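Local coordinates for protein Lys-gingipain W83 (Porphyromonas gingivalis, PDB 3KM5) that cleaves proteins strictly after lysine as a secreted cysteine protease and probable virulence factor, and carries adhesin domains, one of them (K2) present here, that are haemolytic in vitro when isolated, at residues H47-W58 with C163-D173; T22-W33 with N59-I70. All blocks are in the same frame, centred on the assembly; numbering follows the deposited sequence.

Contact 1 of 2, residues H47-W58 with C163-D173; sequences HGGSNVVSSFSW and CSDLNYILLDD. With CA (calcium ion), chain D.
L170 packs over S54: its CD2 branch rests 3.6 Å from the CB of S54, while the CG2 methyl of V52 flanks it. A residue as small as serine suits this spot because its short side chain lets the leucine methyl come down so close. Two pairs along, F56 and Y168 share the same side of the sheet, and the CB of Y168 sits over the face of the F56 ring in a CH-pi contact, 4.1 Å from its centroid. The tyrosine ring then leads away to P138. On the other side V53 and L171 lie alongside each other, CG1 of V53 against CB of L171 at 3.7 Å. The small S55 beside I169 accepts a hydrogen bond from N67 ND2 on its OG, which is also hydrogen-bonded to H160.

Backbone bonds join V53 to L171 and S55 to I169, and where the strands give way to loop, N167 O takes the amides of both S57 and W58. S57 turns OG back between its own N and carbonyl carbon (chi1 65°), where it accepts L166 N at 2.9 Å and also meets D93.

At the far end D172, its CG opposite the backbone N (chi1 -160°), points toward the 47-51 loop and binds calcium with OD1 and OD2, joined by the carbonyls of G48 and N51, water 1, T8 and E10. G48 N points almost straight at D172 OD2 (3.0 Å, 173°), from above the carboxylate plane, which steadies this ligand. D173 OD2 lies close to the plane of the H47 ring and takes the ND1 hydrogen on its anti lone pair at 2.7 Å from ND1; D173 OD1 receives water 1 and so forms a second shell. The whole is an antiparallel strand pair of a beta jelly roll, with a calcium site binding loop to strand at one end.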
loop_
_atom_site.group_PDB
_atom_site.type_symbol
_atom_site.label_atom_id
_atom_site.label_comp_id
_atom_site.label_asym_id
_atom_site.label_seq_id
_atom_site.Cartn_x
_atom_site.Cartn_y
_atom_site.Cartn_z
ATOM N N HIS A 47 -6.342 -8.481 5.039
ATOM C CA HIS A 47 -7.750 -8.102 5.107
ATOM C C HIS A 47 -8.601 -9.236 4.529
ATOM O O HIS A 47 -9.651 -9.596 5.066
ATOM C CB HIS A 47 -8.033 -6.849 4.299
ATOM C CG HIS A 47 -9.455 -6.420 4.357
ATOM N ND1 HIS A 47 -10.309 -6.487 3.283
ATOM C CD2 HIS A 47 -10.181 -5.927 5.389
ATOM C CE1 HIS A 47 -11.512 -6.087 3.651
ATOM N NE2 HIS A 47 -11.453 -5.710 4.917
ATOM N N GLY A 48 -8.134 -9.775 3.406
ATOM C CA GLY A 48 -8.741 -10.949 2.807
ATOM C C GLY A 48 -7.696 -11.959 2.381
ATOM O O GLY A 48 -6.613 -11.611 1.964
ATOM N N GLY A 49 -7.997 -13.258 2.478
ATOM C CA GLY A 49 -7.004 -14.266 2.128
ATOM C C GLY A 49 -5.742 -14.188 2.961
ATOM O O GLY A 49 -5.832 -13.855 4.150
ATOM N N SER A 50 -4.595 -14.510 2.350
ATOM C CA SER A 50 -3.331 -14.495 3.084
ATOM C C SER A 50 -2.425 -13.333 2.718
ATOM O O SER A 50 -1.494 -13.014 3.470
ATOM C CB SER A 50 -2.559 -15.807 2.913
ATOM O OG SER A 50 -2.073 -15.970 1.593
ATOM N N ASN A 51 -2.690 -12.679 1.587
ATOM C CA ASN A 51 -1.733 -11.710 1.033
ATOM C C ASN A 51 -2.163 -10.241 1.072
ATOM O O ASN A 51 -3.317 -9.894 0.896
ATOM C CB ASN A 51 -1.430 -12.074 -0.420
ATOM C CG ASN A 51 -0.603 -13.378 -0.557
ATOM O OD1 ASN A 51 -0.322 -14.034 0.429
ATOM N ND2 ASN A 51 -0.213 -13.711 -1.753
ATOM N N VAL A 52 -1.176 -9.396 1.275
ATOM C CA VAL A 52 -1.351 -7.926 1.140
ATOM C C VAL A 52 -0.219 -7.365 0.296
ATOM O O VAL A 52 0.684 -8.090 -0.077
ATOM C CB VAL A 52 -1.314 -7.251 2.536
ATOM C CG1 VAL A 52 -2.382 -7.901 3.459
ATOM C CG2 VAL A 52 0.097 -7.366 3.116
ATOM N N VAL A 53 -0.242 -6.058 0.029
ATOM C CA VAL A 53 0.962 -5.357 -0.442
ATOM C C VAL A 53 1.409 -4.372 0.670
ATOM O O VAL A 53 0.562 -3.875 1.434
ATOM C CB VAL A 53 0.727 -4.681 -1.805
ATOM C CG1 VAL A 53 -0.157 -3.422 -1.668
ATOM C CG2 VAL A 53 2.053 -4.401 -2.553
ATOM N N SER A 54 2.710 -4.085 0.748
ATOM C CA SER A 54 3.274 -3.368 1.910
ATOM C C SER A 54 4.339 -2.411 1.440
ATOM O O SER A 54 5.016 -2.656 0.450
ATOM C CB SER A 54 3.929 -4.377 2.864
ATOM O OG SER A 54 5.095 -4.949 2.275
ATOM N N SER A 55 4.493 -1.333 2.205
ATOM C CA SER A 55 5.611 -0.412 2.075
ATOM C C SER A 55 5.975 0.097 3.490
ATOM O O SER A 55 5.118 0.377 4.307
ATOM C CB SER A 55 5.244 0.744 1.133
ATOM O OG SER A 55 6.327 1.688 1.044
ATOM N N PHE A 56 7.254 0.146 3.766
ATOM C CA PHE A 56 7.758 0.435 5.110
ATOM C C PHE A 56 8.388 1.837 5.249
ATOM O O PHE A 56 9.121 2.321 4.369
ATOM C CB PHE A 56 8.777 -0.647 5.521
ATOM C CG PHE A 56 8.141 -1.978 5.732
ATOM C CD1 PHE A 56 7.765 -2.390 6.990
ATOM C CD2 PHE A 56 7.834 -2.799 4.664
ATOM C CE1 PHE A 56 7.172 -3.600 7.187
ATOM C CE2 PHE A 56 7.237 -4.019 4.840
ATOM C CZ PHE A 56 6.877 -4.425 6.111
ATOM N N SER A 57 8.151 2.495 6.388
ATOM C CA SER A 57 8.973 3.640 6.803
ATOM C C SER A 57 9.896 3.241 7.957
ATOM O O SER A 57 10.698 4.090 8.386
ATOM C CB SER A 57 8.128 4.839 7.170
ATOM O OG SER A 57 7.338 4.604 8.301
ATOM N N TRP A 58 9.770 2.015 8.467
ATOM C CA TRP A 58 10.767 1.376 9.362
ATOM C C TRP A 58 10.748 -0.101 9.044
ATOM O O TRP A 58 9.690 -0.737 9.126
ATOM C CB TRP A 58 10.450 1.554 10.855
ATOM C CG TRP A 58 11.547 0.982 11.741
ATOM C CD1 TRP A 58 12.659 1.649 12.211
ATOM C CD2 TRP A 58 11.669 -0.366 12.194
ATOM N NE1 TRP A 58 13.440 0.793 12.953
ATOM C CE2 TRP A 58 12.865 -0.448 12.956
ATOM C CE3 TRP A 58 10.886 -1.515 12.047
ATOM C CZ2 TRP A 58 13.288 -1.636 13.563
ATOM C CZ3 TRP A 58 11.301 -2.692 12.652
ATOM C CH2 TRP A 58 12.497 -2.747 13.397
ATOM N N CYS A 163 6.903 10.863 4.959
ATOM C CA CYS A 163 6.886 10.313 6.320
ATOM C C CYS A 163 8.200 9.561 6.542
ATOM O O CYS A 163 8.910 9.226 5.603
ATOM C CB CYS A 163 5.684 9.393 6.585
ATOM S SG CYS A 163 5.613 7.924 5.538
ATOM N N SER A 164 8.521 9.327 7.801
ATOM C CA SER A 164 9.754 8.614 8.148
ATOM C C SER A 164 9.644 7.956 9.519
ATOM O O SER A 164 9.088 8.549 10.456
ATOM C CB SER A 164 10.952 9.573 8.126
ATOM O OG SER A 164 12.159 8.921 8.519
ATOM N N ASP A 165 10.187 6.745 9.632
ATOM C CA ASP A 165 10.409 6.101 10.936
ATOM C C ASP A 165 9.114 5.919 11.713
ATOM O O ASP A 165 9.047 6.136 12.928
ATOM C CB ASP A 165 11.427 6.928 11.753
ATOM C CG ASP A 165 12.123 6.129 12.843
ATOM O OD1 ASP A 165 12.150 4.884 12.804
ATOM O OD2 ASP A 165 12.692 6.779 13.742
ATOM N N LEU A 166 8.059 5.503 11.013
ATOM C CA LEU A 166 6.829 5.074 11.681
ATOM C C LEU A 166 6.876 3.545 11.609
ATOM O O LEU A 166 7.700 2.917 12.292
ATOM C CB LEU A 166 5.576 5.749 11.078
ATOM C CG LEU A 166 5.212 7.201 11.521
ATOM C CD1 LEU A 166 5.030 7.283 13.041
ATOM C CD2 LEU A 166 6.195 8.252 11.102
ATOM N N ASN A 167 6.071 2.907 10.749
ATOM C CA ASN A 167 6.308 1.473 10.510
ATOM C C ASN A 167 5.976 1.038 9.084
ATOM O O ASN A 167 6.892 0.845 8.296
ATOM C CB ASN A 167 5.661 0.610 11.610
ATOM C CG ASN A 167 6.207 -0.823 11.713
ATOM O OD1 ASN A 167 5.737 -1.601 12.572
ATOM N ND2 ASN A 167 7.187 -1.190 10.880
ATOM N N TYR A 168 4.694 0.884 8.776
ATOM C CA TYR A 168 4.300 0.346 7.459
ATOM C C TYR A 168 2.930 0.893 7.119
ATOM O O TYR A 168 2.157 1.361 7.981
ATOM C CB TYR A 168 4.266 -1.205 7.412
ATOM C CG TYR A 168 3.390 -1.819 8.455
ATOM C CD1 TYR A 168 2.027 -1.800 8.309
ATOM C CD2 TYR A 168 3.913 -2.372 9.626
ATOM C CE1 TYR A 168 1.200 -2.310 9.223
ATOM C CE2 TYR A 168 3.069 -2.919 10.577
ATOM C CZ TYR A 168 1.701 -2.876 10.383
ATOM O OH TYR A 168 0.812 -3.364 11.314
ATOM N N ILE A 169 2.648 0.848 5.809
ATOM C CA ILE A 169 1.271 0.846 5.304
ATOM C C ILE A 169 1.043 -0.425 4.499
ATOM O O ILE A 169 1.876 -0.825 3.674
ATOM C CB ILE A 169 0.949 2.107 4.521
ATOM C CG1 ILE A 169 -0.492 2.076 4.033
ATOM C CG2 ILE A 169 1.890 2.358 3.348
ATOM C CD1 ILE A 169 -1.064 3.425 3.684
ATOM N N LEU A 170 -0.070 -1.103 4.785
ATOM C CA LEU A 170 -0.492 -2.262 4.000
ATOM C C LEU A 170 -1.739 -1.883 3.194
ATOM O O LEU A 170 -2.579 -1.120 3.711
ATOM C CB LEU A 170 -0.876 -3.422 4.910
ATOM C CG LEU A 170 0.112 -3.757 6.013
ATOM C CD1 LEU A 170 -0.408 -4.909 6.893
ATOM C CD2 LEU A 170 1.470 -4.078 5.432
ATOM N N LEU A 171 -1.925 -2.490 2.009
ATOM C CA LEU A 171 -3.147 -2.346 1.229
ATOM C C LEU A 171 -3.657 -3.711 0.866
ATOM O O LEU A 171 -2.876 -4.630 0.668
ATOM C CB LEU A 171 -2.959 -1.541 -0.070
ATOM C CG LEU A 171 -2.305 -0.187 0.086
ATOM C CD1 LEU A 171 -1.882 0.391 -1.261
ATOM C CD2 LEU A 171 -3.260 0.786 0.762
ATOM N N ASP A 172 -4.972 -3.826 0.766
ATOM C CA ASP A 172 -5.575 -5.078 0.283
ATOM C C ASP A 172 -6.948 -4.764 -0.306
ATOM O O ASP A 172 -7.535 -3.737 -0.047
ATOM C CB ASP A 172 -5.645 -6.054 1.455
ATOM C CG ASP A 172 -5.790 -7.521 1.030
ATOM O OD1 ASP A 172 -5.698 -7.812 -0.174
ATOM O OD2 ASP A 172 -5.901 -8.361 1.951
ATOM N N ASP A 173 -7.429 -5.688 -1.130
ATOM C CA ASP A 173 -8.786 -5.657 -1.647
ATOM C C ASP A 173 -9.095 -4.323 -2.326
ATOM O O ASP A 173 -10.079 -3.616 -2.028
ATOM C CB ASP A 173 -9.808 -6.045 -0.543
ATOM C CG ASP A 173 -9.741 -7.515 -0.203
ATOM O OD1 ASP A 173 -9.399 -8.312 -1.092
ATOM O OD2 ASP A 173 -9.918 -7.889 0.982
HETATM CA CA CA D . -5.549 -10.263 0.193
HETATM O O HOH W 1 -7.830 -10.283 -0.419
#

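Contact 2 of 2, residues T22-W33 with N59-I70; sequences TTIDADGDGQGW and NGMALNPDNYLI. With CA (calcium ion), chain C; NO3 (nitrate ion), chain F.
W33 lays one face of its indole on L69, whose CB stands 3.5 Å from the centroid of the five-membered ring, only 8° off the normal, as a CH-pi contact. From its edge, NE1 donates to N67 O at 3.0 Å, arriving well above that carbonyl plane, so the ring is pinned both by its face and by its one polar atom. The Y68 ring carries I24 CD1 over a face and A26 CB at its edge, 3.8 Å from CE2. The same I24 CD1 also meets I70 CD1 at 3.6 Å, the end of the longer arm reaching diagonally to the neighbouring strand. The Q31 side chain crosses L63 at about a right angle, NE2 near CD1 and OE1 near CD2, and NE2 donates to water 6.

Paired backbone bonds link T22 to I70 and I24 to Y68; beyond them the chain turns into a DxDxDG loop, the acidic pattern known from EF-hand calcium loops. D25 OD1, D27 OD1 and OD2, D29 OD1, Q31 O and water 5 bind the calcium, and N67 OD1 completes the shell from the other segment at 2.4 Å. D27 holds its carboxylate between backbone N and carbonyl carbon (chi1 55°), where OD1 can also accept D66 N at 2.8 Å, tying the loop to the strand. Asx turns at D27 and D29 fold the loop tightly, while G28 and G30 adopt positive phi, natural for glycine. G32 N holds a nitrate, probably from the crystallisation liquor.

D66 makes a salt bridge with R159. Strand 22-25 forms one edge of its sheet, strand 66-70 lies between it and strand 155-161, and W33 projects against V53, S55, I169 and L171 of the facing sheet.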
loop_
_atom_site.group_PDB
_atom_site.type_symbol
_atom_site.label_atom_id
_atom_site.label_comp_id
_atom_site.label_asym_id
_atom_site.label_seq_id
_atom_site.Cartn_x
_atom_site.Cartn_y
_atom_site.Cartn_z
ATOM N N THR A 22 3.205 -2.258 -11.461
ATOM C CA THR A 22 4.599 -1.854 -11.506
ATOM C C THR A 22 4.911 -0.988 -10.295
ATOM O O THR A 22 3.993 -0.540 -9.626
ATOM C CB THR A 22 4.955 -1.139 -12.813
ATOM O OG1 THR A 22 4.077 -0.049 -13.027
ATOM C CG2 THR A 22 4.875 -2.098 -14.045
ATOM N N THR A 23 6.178 -0.768 -10.012
ATOM C CA THR A 23 6.575 -0.005 -8.868
ATOM C C THR A 23 7.702 0.942 -9.253
ATOM O O THR A 23 8.442 0.721 -10.221
ATOM C CB THR A 23 7.073 -0.884 -7.717
ATOM O OG1 THR A 23 8.285 -1.546 -8.116
ATOM C CG2 THR A 23 6.055 -1.932 -7.277
ATOM N N ILE A 24 7.777 2.014 -8.484
ATOM C CA ILE A 24 8.890 2.971 -8.521
ATOM C C ILE A 24 9.448 3.163 -7.104
ATOM O O ILE A 24 8.704 3.477 -6.145
ATOM C CB ILE A 24 8.490 4.348 -9.095
ATOM C CG1 ILE A 24 7.785 4.215 -10.445
ATOM C CG2 ILE A 24 9.745 5.244 -9.246
ATOM C CD1 ILE A 24 7.212 5.543 -10.965
ATOM N N ASP A 25 10.750 2.946 -6.964
ATOM C CA ASP A 25 11.481 3.315 -5.741
ATOM C C ASP A 25 12.024 4.731 -5.930
ATOM O O ASP A 25 13.203 4.877 -6.242
ATOM C CB ASP A 25 12.628 2.321 -5.556
ATOM C CG ASP A 25 13.582 2.700 -4.447
ATOM O OD1 ASP A 25 13.148 3.369 -3.480
ATOM O OD2 ASP A 25 14.768 2.337 -4.545
ATOM N N ALA A 26 11.182 5.757 -5.869
ATOM C CA ALA A 26 11.605 7.075 -6.293
ATOM C C ALA A 26 12.633 7.696 -5.354
ATOM O O ALA A 26 13.479 8.464 -5.831
ATOM C CB ALA A 26 10.377 7.971 -6.451
ATOM N N ASP A 27 12.620 7.370 -4.063
ATOM C CA ASP A 27 13.645 7.916 -3.160
ATOM C C ASP A 27 15.000 7.246 -3.389
ATOM O O ASP A 27 16.040 7.809 -3.014
ATOM C CB ASP A 27 13.248 7.740 -1.716
ATOM C CG ASP A 27 12.936 6.303 -1.400
ATOM O OD1 ASP A 27 11.880 5.792 -1.848
ATOM O OD2 ASP A 27 13.765 5.655 -0.779
ATOM N N GLY A 28 15.006 6.031 -3.964
ATOM C CA GLY A 28 16.266 5.369 -4.305
ATOM C C GLY A 28 16.942 4.534 -3.258
ATOM O O GLY A 28 18.121 4.207 -3.421
ATOM N N ASP A 29 16.258 4.141 -2.190
ATOM C CA ASP A 29 16.873 3.344 -1.126
ATOM C C ASP A 29 16.778 1.804 -1.306
ATOM O O ASP A 29 17.110 1.047 -0.409
ATOM C CB ASP A 29 16.311 3.698 0.267
ATOM C CG ASP A 29 14.878 3.271 0.467
ATOM O OD1 ASP A 29 14.267 2.723 -0.487
ATOM O OD2 ASP A 29 14.351 3.487 1.575
ATOM N N GLY A 30 16.310 1.327 -2.458
ATOM C CA GLY A 30 16.259 -0.128 -2.692
ATOM C C GLY A 30 15.192 -0.854 -1.889
ATOM O O GLY A 30 15.202 -2.069 -1.773
ATOM N N GLN A 31 14.218 -0.100 -1.383
ATOM C CA GLN A 31 13.087 -0.627 -0.607
ATOM C C GLN A 31 11.795 -0.021 -1.149
ATOM O O GLN A 31 11.714 1.200 -1.368
ATOM C CB GLN A 31 13.258 -0.311 0.889
ATOM C CG GLN A 31 14.590 -0.930 1.428
ATOM C CD GLN A 31 14.867 -0.753 2.889
ATOM O OE1 GLN A 31 15.901 -0.203 3.276
ATOM N NE2 GLN A 31 13.969 -1.239 3.716
ATOM N N GLY A 32 10.785 -0.866 -1.416
ATOM C CA GLY A 32 9.595 -0.368 -2.034
ATOM C C GLY A 32 8.421 -1.255 -1.694
ATOM O O GLY A 32 8.418 -1.922 -0.649
ATOM N N TRP A 33 7.414 -1.220 -2.565
ATOM C CA TRP A 33 6.207 -2.019 -2.366
ATOM C C TRP A 33 6.450 -3.501 -2.646
ATOM O O TRP A 33 6.974 -3.853 -3.710
ATOM C CB TRP A 33 5.109 -1.525 -3.287
ATOM C CG TRP A 33 4.519 -0.191 -2.926
ATOM C CD1 TRP A 33 4.845 1.000 -3.473
ATOM C CD2 TRP A 33 3.468 0.083 -1.982
ATOM N NE1 TRP A 33 4.082 1.991 -2.951
ATOM C CE2 TRP A 33 3.235 1.473 -2.003
ATOM C CE3 TRP A 33 2.742 -0.702 -1.089
ATOM C CZ2 TRP A 33 2.227 2.067 -1.234
ATOM C CZ3 TRP A 33 1.773 -0.103 -0.301
ATOM C CH2 TRP A 33 1.546 1.274 -0.364
ATOM N N ASN A 59 11.914 -0.684 8.775
ATOM C CA ASN A 59 12.013 -2.126 8.519
ATOM C C ASN A 59 13.429 -2.563 8.892
ATOM O O ASN A 59 14.304 -2.654 8.042
ATOM C CB ASN A 59 11.688 -2.449 7.051
ATOM C CG ASN A 59 11.770 -3.930 6.731
ATOM O OD1 ASN A 59 11.678 -4.776 7.616
ATOM N ND2 ASN A 59 11.908 -4.247 5.458
ATOM N N GLY A 60 13.640 -2.788 10.184
ATOM C CA GLY A 60 14.978 -3.052 10.718
ATOM C C GLY A 60 15.806 -1.783 10.881
ATOM O O GLY A 60 16.797 -1.777 11.607
ATOM N N MET A 61 15.375 -0.726 10.192
ATOM C CA MET A 61 16.000 0.589 10.258
ATOM C C MET A 61 14.997 1.625 9.754
ATOM O O MET A 61 14.023 1.291 9.080
ATOM C CB MET A 61 17.309 0.648 9.453
ATOM C CG MET A 61 17.183 0.582 7.922
ATOM S SD MET A 61 18.719 1.073 7.091
ATOM C CE MET A 61 18.244 1.180 5.369
ATOM N N ALA A 62 15.200 2.878 10.145
ATOM C CA ALA A 62 14.348 3.995 9.734
ATOM C C ALA A 62 14.536 4.306 8.251
ATOM O O ALA A 62 15.657 4.247 7.755
ATOM C CB ALA A 62 14.674 5.225 10.555
ATOM N N LEU A 63 13.436 4.646 7.576
ATOM C CA LEU A 63 13.400 4.928 6.128
ATOM C C LEU A 63 12.638 6.214 5.851
ATOM O O LEU A 63 11.822 6.636 6.685
ATOM C CB LEU A 63 12.722 3.782 5.374
ATOM C CG LEU A 63 13.322 2.409 5.605
ATOM C CD1 LEU A 63 12.457 1.260 5.051
ATOM C CD2 LEU A 63 14.743 2.341 5.059
ATOM N N ASN A 64 12.893 6.786 4.679
ATOM C CA ASN A 64 12.282 7.989 4.141
ATOM C C ASN A 64 11.693 7.657 2.753
ATOM O O ASN A 64 12.262 7.994 1.700
ATOM C CB ASN A 64 13.314 9.116 4.021
ATOM C CG ASN A 64 13.619 9.777 5.349
ATOM O OD1 ASN A 64 14.223 9.169 6.243
ATOM N ND2 ASN A 64 13.206 11.046 5.479
ATOM N N PRO A 65 10.578 6.910 2.755
ATOM C CA PRO A 65 10.108 6.411 1.470
ATOM C C PRO A 65 9.531 7.441 0.509
ATOM O O PRO A 65 9.023 8.489 0.907
ATOM C CB PRO A 65 8.977 5.451 1.878
ATOM C CG PRO A 65 8.503 5.989 3.199
ATOM C CD PRO A 65 9.769 6.374 3.860
ATOM N N ASP A 66 9.631 7.119 -0.762
ATOM C CA ASP A 66 8.826 7.718 -1.823
ATOM C C ASP A 66 8.588 6.625 -2.859
ATOM O O ASP A 66 9.272 6.540 -3.887
ATOM C CB ASP A 66 9.483 8.979 -2.399
ATOM C CG ASP A 66 8.564 9.719 -3.376
ATOM O OD1 ASP A 66 7.417 9.285 -3.547
ATOM O OD2 ASP A 66 9.002 10.682 -4.054
ATOM N N ASN A 67 7.655 5.748 -2.508
ATOM C CA ASN A 67 7.453 4.503 -3.210
ATOM C C ASN A 67 6.107 4.515 -3.918
ATOM O O ASN A 67 5.063 4.768 -3.300
ATOM C CB ASN A 67 7.459 3.307 -2.236
ATOM C CG ASN A 67 8.721 3.188 -1.427
ATOM O OD1 ASN A 67 9.792 3.564 -1.880
ATOM N ND2 ASN A 67 8.608 2.566 -0.254
ATOM N N TYR A 68 6.112 4.265 -5.232
ATOM C CA TYR A 68 4.878 4.188 -6.032
ATOM C C TYR A 68 4.501 2.754 -6.380
ATOM O O TYR A 68 5.326 1.974 -6.841
ATOM C CB TYR A 68 5.053 4.962 -7.357
ATOM C CG TYR A 68 5.247 6.468 -7.298
ATOM C CD1 TYR A 68 4.284 7.336 -7.832
ATOM C CD2 TYR A 68 6.406 6.990 -6.835
ATOM C CE1 TYR A 68 4.472 8.694 -7.848
ATOM C CE2 TYR A 68 6.604 8.376 -6.844
ATOM C CZ TYR A 68 5.636 9.196 -7.355
ATOM O OH TYR A 68 5.880 10.572 -7.351
ATOM N N LEU A 69 3.236 2.487 -6.214
ATOM C CA LEU A 69 2.608 1.234 -6.635
ATOM C C LEU A 69 1.587 1.604 -7.714
ATOM O O LEU A 69 0.616 2.307 -7.420
ATOM C CB LEU A 69 1.931 0.567 -5.444
ATOM C CG LEU A 69 1.087 -0.677 -5.751
ATOM C CD1 LEU A 69 1.984 -1.781 -6.188
ATOM C CD2 LEU A 69 0.370 -1.090 -4.521
ATOM N N ILE A 70 1.794 1.125 -8.936
ATOM C CA ILE A 70 1.056 1.571 -10.117
ATOM C C ILE A 70 0.267 0.442 -10.782
ATOM O O ILE A 70 0.799 -0.629 -11.100
ATOM C CB ILE A 70 2.034 2.202 -11.154
ATOM C CG1 ILE A 70 2.814 3.338 -10.499
ATOM C CG2 ILE A 70 1.313 2.733 -12.398
ATOM C CD1 ILE A 70 4.008 3.902 -11.333
HETATM CA CA CA C . 12.168 3.427 -1.416
HETATM N N NO3 F . 11.897 -3.961 -1.417
HETATM O O1 NO3 F . 11.373 -3.452 -2.600
HETATM O O2 NO3 F . 11.391 -3.560 -0.197
HETATM O O3 NO3 F . 12.957 -4.904 -1.421
HETATM O O HOH W 2 1.644 -0.660 -14.441
HETATM O O HOH W 3 15.127 7.206 0.915
HETATM O O HOH W 4 15.060 5.459 3.181
HETATM O O HOH W 5 11.722 3.610 0.981
HETATM O O HOH W 6 11.394 -2.360 3.185
#

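In the fold
From the N terminus, residues 22-33 come first and lead into strand 34-37, which pairs with strand 51-56. Contact 2 closes a loop of 25 residues when 59-70 returns to 22-33; that loop contains 47-58, the first half of contact 1. Contact 1 closes much later, across 104 residues that include 59-70, so the two contacts cross instead of nesting. Because 47-58 runs straight into 59-70, the chain steps directly from one sheet to the other. Contact 1 belongs to the sheet of strands 51-56 and 168-177, contact 2 to the sheet of 22-25 and 66-70. Probable hydrogen bonds between N67 and S55 and between L63 N and S57 O join them, and a calcium ion sits in each.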